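Local coordinates for uracil-dna glycosylase (Deinococcus radiodurans, PDB 4UQM), which belongs to the uracil-DNA glycosylase superfamily, a family of alpha/beta proteins built on a central parallel sheet, and is bound to DNA in this structure, at residues D83-P88 and F96-G101; V179-G184 and S222-A227; I202-P207 and Q213-T218. The protein carries 1 engineered substitution. All coordinates share one frame; numbering follows the deposited sequence.

Contact 1. Residues D83-P88 and F96-G101; sequences DPYHGP and FSVRPG. With nucleotides of chain B.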
# COMPACT_ATOMS: atom_id res chain seq x y z
N ASP A 83 -5.04 0.17 -6.65
CA ASP A 83 -4.67 -1.13 -7.19
C ASP A 83 -3.30 -0.96 -7.82
O ASP A 83 -2.77 0.16 -7.92
CB ASP A 83 -5.75 -1.68 -8.18
CG ASP A 83 -5.85 -0.95 -9.50
OD1 ASP A 83 -5.74 0.28 -9.58
OD2 ASP A 83 -6.03 -1.65 -10.54
N PRO A 84 -2.63 -2.05 -8.17
CA PRO A 84 -1.24 -1.93 -8.61
C PRO A 84 -1.09 -1.20 -9.92
O PRO A 84 -2.01 -1.15 -10.77
CB PRO A 84 -0.77 -3.37 -8.76
CG PRO A 84 -1.70 -4.17 -7.92
CD PRO A 84 -3.03 -3.46 -8.05
N TYR A 85 0.11 -0.68 -10.18
CA TYR A 85 0.39 -0.15 -11.52
C TYR A 85 0.11 -1.27 -12.56
O TYR A 85 0.38 -2.47 -12.30
CB TYR A 85 1.87 0.16 -11.70
CG TYR A 85 2.40 1.33 -10.94
CD1 TYR A 85 1.88 2.61 -11.12
CD2 TYR A 85 3.44 1.16 -10.01
CE1 TYR A 85 2.41 3.71 -10.42
CE2 TYR A 85 4.00 2.24 -9.37
CZ TYR A 85 3.45 3.51 -9.55
OH TYR A 85 3.94 4.64 -8.88
N HIS A 86 -0.36 -0.89 -13.73
CA HIS A 86 -0.89 -1.85 -14.70
C HIS A 86 -0.12 -1.87 -15.98
O HIS A 86 -0.59 -2.44 -17.01
CB HIS A 86 -2.39 -1.61 -14.94
CG HIS A 86 -2.73 -0.27 -15.52
ND1 HIS A 86 -3.42 0.65 -14.78
CD2 HIS A 86 -2.37 0.35 -16.67
CE1 HIS A 86 -3.53 1.77 -15.47
NE2 HIS A 86 -2.90 1.62 -16.62
N GLY A 87 1.11 -1.36 -15.96
CA GLY A 87 2.01 -1.47 -17.12
C GLY A 87 3.17 -2.43 -16.87
O GLY A 87 3.45 -2.84 -15.72
N PRO A 88 3.90 -2.80 -17.93
CA PRO A 88 4.90 -3.83 -17.73
C PRO A 88 6.06 -3.39 -16.82
O PRO A 88 6.49 -2.25 -16.91
CB PRO A 88 5.38 -4.15 -19.16
CG PRO A 88 4.95 -2.99 -19.99
CD PRO A 88 3.68 -2.51 -19.36
N PHE A 96 2.96 1.92 -5.22
CA PHE A 96 3.62 3.09 -5.80
C PHE A 96 5.07 2.94 -6.17
O PHE A 96 5.61 3.81 -6.88
CB PHE A 96 3.40 4.33 -4.94
CG PHE A 96 1.94 4.63 -4.71
CD1 PHE A 96 1.20 5.21 -5.75
CD2 PHE A 96 1.25 4.24 -3.58
CE1 PHE A 96 -0.15 5.41 -5.63
CE2 PHE A 96 -0.12 4.46 -3.47
CZ PHE A 96 -0.84 5.05 -4.51
N SER A 97 5.74 1.87 -5.70
CA SER A 97 7.17 1.71 -5.92
C SER A 97 7.48 1.09 -7.30
O SER A 97 6.72 0.27 -7.83
CB SER A 97 7.73 0.79 -4.85
OG SER A 97 9.14 0.68 -4.84
N VAL A 98 8.62 1.45 -7.85
CA VAL A 98 9.18 0.73 -8.98
C VAL A 98 10.62 0.36 -8.67
O VAL A 98 11.31 1.03 -7.88
CB VAL A 98 9.06 1.53 -10.31
CG1 VAL A 98 7.61 1.70 -10.69
CG2 VAL A 98 9.71 2.90 -10.27
N ARG A 99 11.09 -0.68 -9.35
CA ARG A 99 12.43 -1.21 -9.12
C ARG A 99 13.51 -0.27 -9.62
O ARG A 99 13.25 0.56 -10.48
CB ARG A 99 12.57 -2.62 -9.72
CG ARG A 99 11.64 -3.64 -9.05
CD ARG A 99 12.14 -4.02 -7.70
NE ARG A 99 11.32 -5.00 -6.96
CZ ARG A 99 11.26 -6.32 -7.17
NH1 ARG A 99 11.91 -6.89 -8.18
NH2 ARG A 99 10.50 -7.07 -6.38
N PRO A 100 14.74 -0.39 -9.07
CA PRO A 100 15.85 0.37 -9.66
C PRO A 100 15.93 0.15 -11.18
O PRO A 100 15.79 -1.00 -11.68
CB PRO A 100 17.09 -0.16 -8.90
CG PRO A 100 16.52 -0.72 -7.63
CD PRO A 100 15.18 -1.27 -7.98
N GLY A 101 16.09 1.25 -11.90
CA GLY A 101 16.22 1.25 -13.35
C GLY A 101 14.95 1.64 -14.08
O GLY A 101 14.99 2.00 -15.25
P DA B 8 -1.26 3.68 -19.34
OP1 DA B 8 -0.30 2.92 -20.18
OP2 DA B 8 -2.53 3.10 -18.82
O5' DA B 8 -0.54 4.55 -18.21
C5' DA B 8 -1.36 5.09 -17.18
C4' DA B 8 -0.66 6.24 -16.49
O4' DA B 8 -0.75 7.44 -17.29
C3' DA B 8 -1.31 6.57 -15.15
O3' DA B 8 -0.35 6.96 -14.18
C2' DA B 8 -2.22 7.74 -15.45
C1' DA B 8 -1.56 8.42 -16.64
N9 DA B 8 -2.52 8.94 -17.61
C8 DA B 8 -2.51 10.18 -18.19
N7 DA B 8 -3.53 10.40 -18.98
C5 DA B 8 -4.28 9.23 -18.90
C6 DA B 8 -5.50 8.84 -19.48
N6 DA B 8 -6.19 9.61 -20.33
N1 DA B 8 -5.97 7.61 -19.19
C2 DA B 8 -5.28 6.84 -18.33
N3 DA B 8 -4.13 7.10 -17.71
C4 DA B 8 -3.68 8.33 -18.04
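The hydroxyl of Tyr85 donates to the backbone oxygen of Phe96 from an unusual direction, rising 37° out of the carbonyl plane rather than following a lone pair. Tyr85 belongs to the GQDPYH signature of the uracil-DNA glycosylase family, which begins at the end of strand 77-81 and runs into the loop, and Phe96 lies farther along the same loop, so the bond ties two parts of one irregular excursion together. It is short, 2.7 Å from Tyr85 OH to Phe96 O, and bent at the acceptor, with a C=O...OH angle of 111°. Because CG of Tyr85 stands anti to its carbonyl carbon (chi1 -71°), the ring reaches across to the second segment. Its edge, not its face, meets the backbone there: Phe96 O and Ser97 O both lie near the ring plane, the latter 3.7 Å from CE2. The same CE2 also touches CG1 of Val98 at 3.9 Å, a methyl that approaches obliquely and adds an apolar component. The ring of Phe96 leads off to pack against Trp183 and His206. Ser97 also points away from 83-88, its OG bonded to Leu130 N. Leu108 of helix 106-118 and Pro105 also pack on Tyr85, burying the contact.

Directly after Tyr85 the signature reaches the DNA. The backbone of His86 is bonded to Ala150, and its side chain meets a phosphate. Tyr85, the anchor of this contact, is thus the sequence neighbour of the residue that meets the phosphate. There the phosphate oxygen lies at the imidazole edge, in the ring plane, and the bond from His86 NE2 to OP2 of DA8 of chain B is nearly straight, 2.7 Å long.

Contact 2. Residues V179-G184 and S222-A227; sequences VFILWG and SKTNEA. With nucleotides of chain B.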
# COMPACT_ATOMS: atom_id res chain seq x y z
N VAL A 179 -0.85 5.72 11.68
CA VAL A 179 -1.43 6.67 10.73
C VAL A 179 -1.81 5.95 9.47
O VAL A 179 -0.96 5.35 8.79
CB VAL A 179 -0.46 7.84 10.46
CG1 VAL A 179 -1.08 8.84 9.48
CG2 VAL A 179 0.04 8.53 11.74
N PHE A 180 -3.08 6.01 9.11
CA PHE A 180 -3.60 5.46 7.89
C PHE A 180 -3.78 6.56 6.88
O PHE A 180 -4.55 7.51 7.14
CB PHE A 180 -4.96 4.80 8.15
CG PHE A 180 -4.94 3.61 9.11
CD1 PHE A 180 -4.85 3.78 10.49
CD2 PHE A 180 -5.04 2.32 8.61
CE1 PHE A 180 -4.91 2.70 11.34
CE2 PHE A 180 -5.07 1.20 9.47
CZ PHE A 180 -4.99 1.40 10.83
N ILE A 181 -3.13 6.42 5.74
CA ILE A 181 -3.23 7.37 4.62
C ILE A 181 -4.00 6.68 3.49
O ILE A 181 -3.53 5.73 2.90
CB ILE A 181 -1.83 7.81 4.10
CG1 ILE A 181 -0.99 8.41 5.25
CG2 ILE A 181 -1.95 8.75 2.90
CD1 ILE A 181 0.45 8.67 4.80
N LEU A 182 -5.22 7.20 3.22
CA LEU A 182 -6.14 6.57 2.26
C LEU A 182 -6.14 7.45 1.03
O LEU A 182 -6.68 8.58 1.05
CB LEU A 182 -7.53 6.45 2.90
CG LEU A 182 -7.54 5.75 4.28
CD1 LEU A 182 -8.99 5.66 4.79
CD2 LEU A 182 -6.89 4.38 4.22
N TRP A 183 -5.56 6.93 -0.05
CA TRP A 183 -5.45 7.66 -1.30
C TRP A 183 -6.41 7.11 -2.34
O TRP A 183 -6.16 6.05 -2.91
CB TRP A 183 -4.02 7.56 -1.87
CG TRP A 183 -3.05 8.50 -1.11
CD1 TRP A 183 -3.36 9.61 -0.37
CD2 TRP A 183 -1.63 8.40 -1.12
NE1 TRP A 183 -2.19 10.22 0.09
CE2 TRP A 183 -1.12 9.48 -0.36
CE3 TRP A 183 -0.72 7.52 -1.70
CZ2 TRP A 183 0.26 9.65 -0.19
CZ3 TRP A 183 0.62 7.70 -1.50
CH2 TRP A 183 1.09 8.73 -0.74
N GLY A 184 -7.48 7.87 -2.59
CA GLY A 184 -8.46 7.54 -3.61
C GLY A 184 -9.76 7.02 -3.05
O GLY A 184 -9.85 6.54 -1.90
N SER A 222 3.76 15.50 6.23
CA SER A 222 3.95 16.27 7.44
C SER A 222 2.87 15.97 8.48
O SER A 222 3.17 15.88 9.67
CB SER A 222 4.03 17.76 7.15
OG SER A 222 2.83 18.21 6.58
N LYS A 223 1.62 15.85 8.04
CA LYS A 223 0.55 15.49 8.97
C LYS A 223 0.85 14.15 9.63
O LYS A 223 0.70 14.00 10.83
CB LYS A 223 -0.80 15.45 8.26
CG LYS A 223 -1.31 16.82 7.91
CD LYS A 223 -2.53 16.73 7.04
CE LYS A 223 -3.08 18.10 6.69
NZ LYS A 223 -4.01 18.00 5.53
N THR A 224 1.37 13.18 8.84
CA THR A 224 1.72 11.88 9.41
C THR A 224 2.78 12.02 10.50
O THR A 224 2.67 11.44 11.58
CB THR A 224 2.20 10.94 8.27
OG1 THR A 224 1.09 10.65 7.43
CG2 THR A 224 2.78 9.64 8.82
N ASN A 225 3.83 12.77 10.20
CA ASN A 225 4.92 12.91 11.13
C ASN A 225 4.52 13.64 12.40
O ASN A 225 4.93 13.26 13.50
CB ASN A 225 6.15 13.52 10.49
CG ASN A 225 6.90 12.52 9.64
OD1 ASN A 225 6.60 11.34 9.66
ND2 ASN A 225 7.90 12.99 8.91
N GLU A 226 3.65 14.63 12.27
CA GLU A 226 3.18 15.33 13.45
C GLU A 226 2.36 14.40 14.36
O GLU A 226 2.56 14.36 15.57
CB GLU A 226 2.40 16.57 13.03
CG GLU A 226 1.82 17.38 14.19
CD GLU A 226 1.13 18.67 13.74
OE1 GLU A 226 1.10 18.94 12.50
OE2 GLU A 226 0.64 19.42 14.62
N ALA A 227 1.49 13.59 13.75
CA ALA A 227 0.72 12.62 14.52
C ALA A 227 1.62 11.58 15.21
O ALA A 227 1.38 11.20 16.37
CB ALA A 227 -0.32 11.92 13.63
P DT B 11 -9.81 9.05 -6.92
OP1 DT B 11 -9.15 9.79 -5.83
OP2 DT B 11 -10.39 7.71 -6.63
O5' DT B 11 -11.02 9.97 -7.45
C5' DT B 11 -10.89 11.40 -7.34
C4' DT B 11 -12.24 11.99 -7.72
O4' DT B 11 -12.45 11.82 -9.15
C3' DT B 11 -13.42 11.30 -7.02
O3' DT B 11 -14.44 12.28 -6.92
C2' DT B 11 -13.98 10.40 -8.10
C1' DT B 11 -13.72 11.27 -9.33
N1 DT B 11 -13.78 10.60 -10.64
C2 DT B 11 -14.34 11.31 -11.68
O2 DT B 11 -14.67 12.48 -11.58
N3 DT B 11 -14.43 10.62 -12.86
C4 DT B 11 -14.04 9.30 -13.09
O4 DT B 11 -14.17 8.81 -14.20
C5 DT B 11 -13.48 8.62 -11.96
C7 DT B 11 -13.03 7.20 -12.12
C6 DT B 11 -13.37 9.29 -10.81
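The side-chain oxygen of Thr224 meets two aliphatic side chains, Val179 and Ile181, while its polar need is met inside its own helix, where OG1 is hydrogen-bonded to Pro220 O. This is sheet-to-helix packing in an alpha/beta fold: helix 220-230 lies against strand 179-183 of the parallel sheet and runs almost antiparallel to it, at 165° with the axes of the two segments 9.3 Å apart. OG1 stands anti to the carbonyl carbon of Thr224 (chi1 -68°), a torsion that suits both the turn-back to the helix backbone and the approach to the strand. From the strand, CG1 of Val179 comes to 3.5 Å from OG1 of Thr224, and Ile181, crossing at about a right angle, brings its terminal CD1 to 3.4 Å from the same oxygen. The methyl of Thr224 packs on the same valine branch, CG2 lying 4.0 Å from Val179 CG1. Ile202 of the neighbouring strand and Val77 of strand 77-81 also pack on Thr224, so the helix rests on several strands at once. One turn on, the helix makes a purely apolar touch, the methyl of Ala227 meeting the second branch of the valine, Val179 CG2 to Ala227 CB, at 3.9 Å.

Contact 3. Residues I202-P207 and Q213-T218; sequences IESGHP and QYFFGT. With nucleotides of chain B.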
# COMPACT_ATOMS: atom_id res chain seq x y z
N ILE A 202 -5.78 10.03 7.46
CA ILE A 202 -5.57 11.09 6.51
C ILE A 202 -6.11 10.59 5.18
O ILE A 202 -5.76 9.50 4.74
CB ILE A 202 -4.07 11.43 6.40
CG1 ILE A 202 -3.58 11.95 7.73
CG2 ILE A 202 -3.83 12.46 5.29
CD1 ILE A 202 -2.07 11.99 7.87
N GLU A 203 -6.97 11.37 4.52
CA GLU A 203 -7.59 10.90 3.30
C GLU A 203 -7.55 11.98 2.25
O GLU A 203 -7.68 13.17 2.54
CB GLU A 203 -9.00 10.35 3.55
CG GLU A 203 -10.01 11.34 3.94
CD GLU A 203 -11.32 10.66 4.35
OE1 GLU A 203 -11.77 9.69 3.71
OE2 GLU A 203 -11.82 11.01 5.39
N SER A 204 -7.42 11.54 1.00
CA SER A 204 -7.45 12.47 -0.13
C SER A 204 -7.73 11.72 -1.41
O SER A 204 -7.87 10.50 -1.41
CB SER A 204 -6.11 13.21 -0.31
OG SER A 204 -5.10 12.36 -0.78
N GLY A 205 -7.78 12.46 -2.50
CA GLY A 205 -7.72 11.83 -3.80
C GLY A 205 -6.39 11.12 -4.04
O GLY A 205 -5.35 11.37 -3.39
N HIS A 206 -6.40 10.25 -5.03
CA HIS A 206 -5.24 9.52 -5.42
C HIS A 206 -4.20 10.40 -6.13
O HIS A 206 -4.56 11.37 -6.80
CB HIS A 206 -5.77 8.38 -6.35
CG HIS A 206 -4.78 7.32 -6.67
ND1 HIS A 206 -3.82 7.49 -7.64
CD2 HIS A 206 -4.57 6.08 -6.15
CE1 HIS A 206 -3.09 6.40 -7.73
NE2 HIS A 206 -3.52 5.53 -6.83
N PRO A 207 -2.91 10.04 -6.01
CA PRO A 207 -1.90 10.92 -6.64
C PRO A 207 -1.72 10.77 -8.18
O PRO A 207 -0.94 11.48 -8.79
CB PRO A 207 -0.61 10.50 -5.95
CG PRO A 207 -0.85 9.06 -5.48
CD PRO A 207 -2.31 9.07 -5.08
N GLN A 213 -5.66 17.01 -8.80
CA GLN A 213 -6.26 18.16 -8.14
C GLN A 213 -6.82 17.84 -6.74
O GLN A 213 -6.96 18.75 -5.91
CB GLN A 213 -7.39 18.75 -9.00
CG GLN A 213 -8.63 17.87 -9.18
CD GLN A 213 -9.70 18.49 -10.04
OE1 GLN A 213 -10.31 17.82 -10.87
NE2 GLN A 213 -9.93 19.77 -9.86
N TYR A 214 -7.15 16.56 -6.51
CA TYR A 214 -7.67 16.10 -5.22
C TYR A 214 -6.59 15.61 -4.24
O TYR A 214 -6.89 15.17 -3.14
CB TYR A 214 -8.70 15.02 -5.45
CG TYR A 214 -9.87 15.42 -6.30
CD1 TYR A 214 -10.87 16.24 -5.79
CD2 TYR A 214 -10.01 14.94 -7.60
CE1 TYR A 214 -11.97 16.62 -6.58
CE2 TYR A 214 -11.09 15.31 -8.39
CZ TYR A 214 -12.08 16.12 -7.88
OH TYR A 214 -13.19 16.46 -8.66
N PHE A 215 -5.33 15.63 -4.70
CA PHE A 215 -4.16 15.17 -3.94
C PHE A 215 -3.20 16.30 -3.56
O PHE A 215 -2.78 16.40 -2.39
CB PHE A 215 -3.42 14.12 -4.77
CG PHE A 215 -2.10 13.71 -4.18
CD1 PHE A 215 -2.05 12.86 -3.08
CD2 PHE A 215 -0.88 14.15 -4.72
CE1 PHE A 215 -0.83 12.47 -2.53
CE2 PHE A 215 0.35 13.80 -4.15
CZ PHE A 215 0.35 12.96 -3.07
N PHE A 216 -2.86 17.15 -4.53
CA PHE A 216 -1.91 18.22 -4.24
C PHE A 216 -2.40 19.13 -3.13
O PHE A 216 -3.57 19.48 -3.08
CB PHE A 216 -1.63 19.03 -5.48
CG PHE A 216 -0.83 18.33 -6.52
CD1 PHE A 216 0.23 17.46 -6.20
CD2 PHE A 216 -1.09 18.61 -7.85
CE1 PHE A 216 0.98 16.86 -7.21
CE2 PHE A 216 -0.32 18.04 -8.86
CZ PHE A 216 0.69 17.15 -8.53
N GLY A 217 -1.48 19.50 -2.25
CA GLY A 217 -1.79 20.45 -1.15
C GLY A 217 -2.38 19.82 0.09
O GLY A 217 -2.63 20.51 1.12
N THR A 218 -2.54 18.49 0.10
CA THR A 218 -3.13 17.83 1.24
C THR A 218 -2.12 17.51 2.35
O THR A 218 -2.51 17.14 3.47
CB THR A 218 -3.87 16.55 0.82
OG1 THR A 218 -2.97 15.67 0.13
CG2 THR A 218 -5.06 16.94 -0.09
P DT B 11 -9.81 9.05 -6.92
OP1 DT B 11 -9.15 9.79 -5.83
OP2 DT B 11 -10.39 7.71 -6.63
O5' DT B 11 -11.02 9.97 -7.45
C5' DT B 11 -10.89 11.40 -7.34
C4' DT B 11 -12.24 11.99 -7.72
O4' DT B 11 -12.45 11.82 -9.15
C3' DT B 11 -13.42 11.30 -7.02
O3' DT B 11 -14.44 12.28 -6.92
C2' DT B 11 -13.98 10.40 -8.10
C1' DT B 11 -13.72 11.27 -9.33
N1 DT B 11 -13.78 10.60 -10.64
C2 DT B 11 -14.34 11.31 -11.68
O2 DT B 11 -14.67 12.48 -11.58
N3 DT B 11 -14.43 10.62 -12.86
C4 DT B 11 -14.04 9.30 -13.09
O4 DT B 11 -14.17 8.81 -14.20
C5 DT B 11 -13.48 8.62 -11.96
C7 DT B 11 -13.03 7.20 -12.12
C6 DT B 11 -13.37 9.29 -10.81
P DC B 12 -15.14 12.61 -5.59
OP1 DC B 12 -14.22 13.28 -4.78
OP2 DC B 12 -15.92 11.49 -5.19
O5' DC B 12 -16.19 13.72 -6.05
C5' DC B 12 -15.74 14.88 -6.70
C4' DC B 12 -16.68 15.16 -7.84
O4' DC B 12 -16.39 14.23 -8.88
C3' DC B 12 -18.15 14.92 -7.49
O3' DC B 12 -18.90 16.10 -7.24
C2' DC B 12 -18.72 14.29 -8.74
C1' DC B 12 -17.55 14.08 -9.66
N1 DC B 12 -17.54 12.74 -10.24
C2 DC B 12 -17.95 12.57 -11.56
O2 DC B 12 -18.31 13.55 -12.21
N3 DC B 12 -17.89 11.34 -12.10
C4 DC B 12 -17.49 10.30 -11.37
N4 DC B 12 -17.45 9.11 -11.95
C5 DC B 12 -17.10 10.45 -10.01
C6 DC B 12 -17.15 11.67 -9.49
O HOH W 1 -3.00 12.94 0.86
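Ser204, the last residue of strand 200-204, places its CB 3.5 Å from Tyr214 O and also against the methyl of Thr218, where the strand gives way to the HPSPLS signature loop of the family. Its OG donates to Gly205 O and accepts a hydrogen from a water that donates also to Thr218 OG1, a bridge between the segments. Gly205 then donates from its N to Tyr214 O at 2.9 Å, coming in 52° above the carbonyl plane. Its CA lies only 3.7 Å from Tyr214 CB, a closeness that leaves no room for a side chain. His206 turns its backbone N to the DNA, bonding OP1 of DT11 of chain B at 2.9 Å, while Tyr214 rests obliquely on the sugar of that nucleotide. Pro207 completes the walk with a CH-pi contact: its CB sits 3.7 Å from the Phe215 ring centroid, almost exactly over the centre. CG of Phe215 is anti to the backbone N (chi1 172°), which carries the ring under the proline. Phe215 also starts the type II turn to Thr218, whose backbone closure is reinforced by a 2.6 Å bond from Thr218 OG1 to Phe215 O, in the carbonyl plane.

In the fold
Contact 1 closes first along the chain, in the loop between strand 77-81 and helix 106-118; contact 3 is nested inside the loop that contact 2 closes. The centres of contacts 2 and 3 are about 11 Å apart, and strands 179-183 and 200-204 are neighbours in the one parallel sheet. The centre of contact 1 lies about 22 Å from that of contact 2 and about 20 Å from that of contact 3, yet the Phe96 ring reaches both, packing on Trp183, His206 and Pro207. Helix 220-230 packs on the first half of strand 179-183, whereas loops following strands 77-81 and 200-204 bring contacts 1 and 3 to different phosphates of the bound DNA.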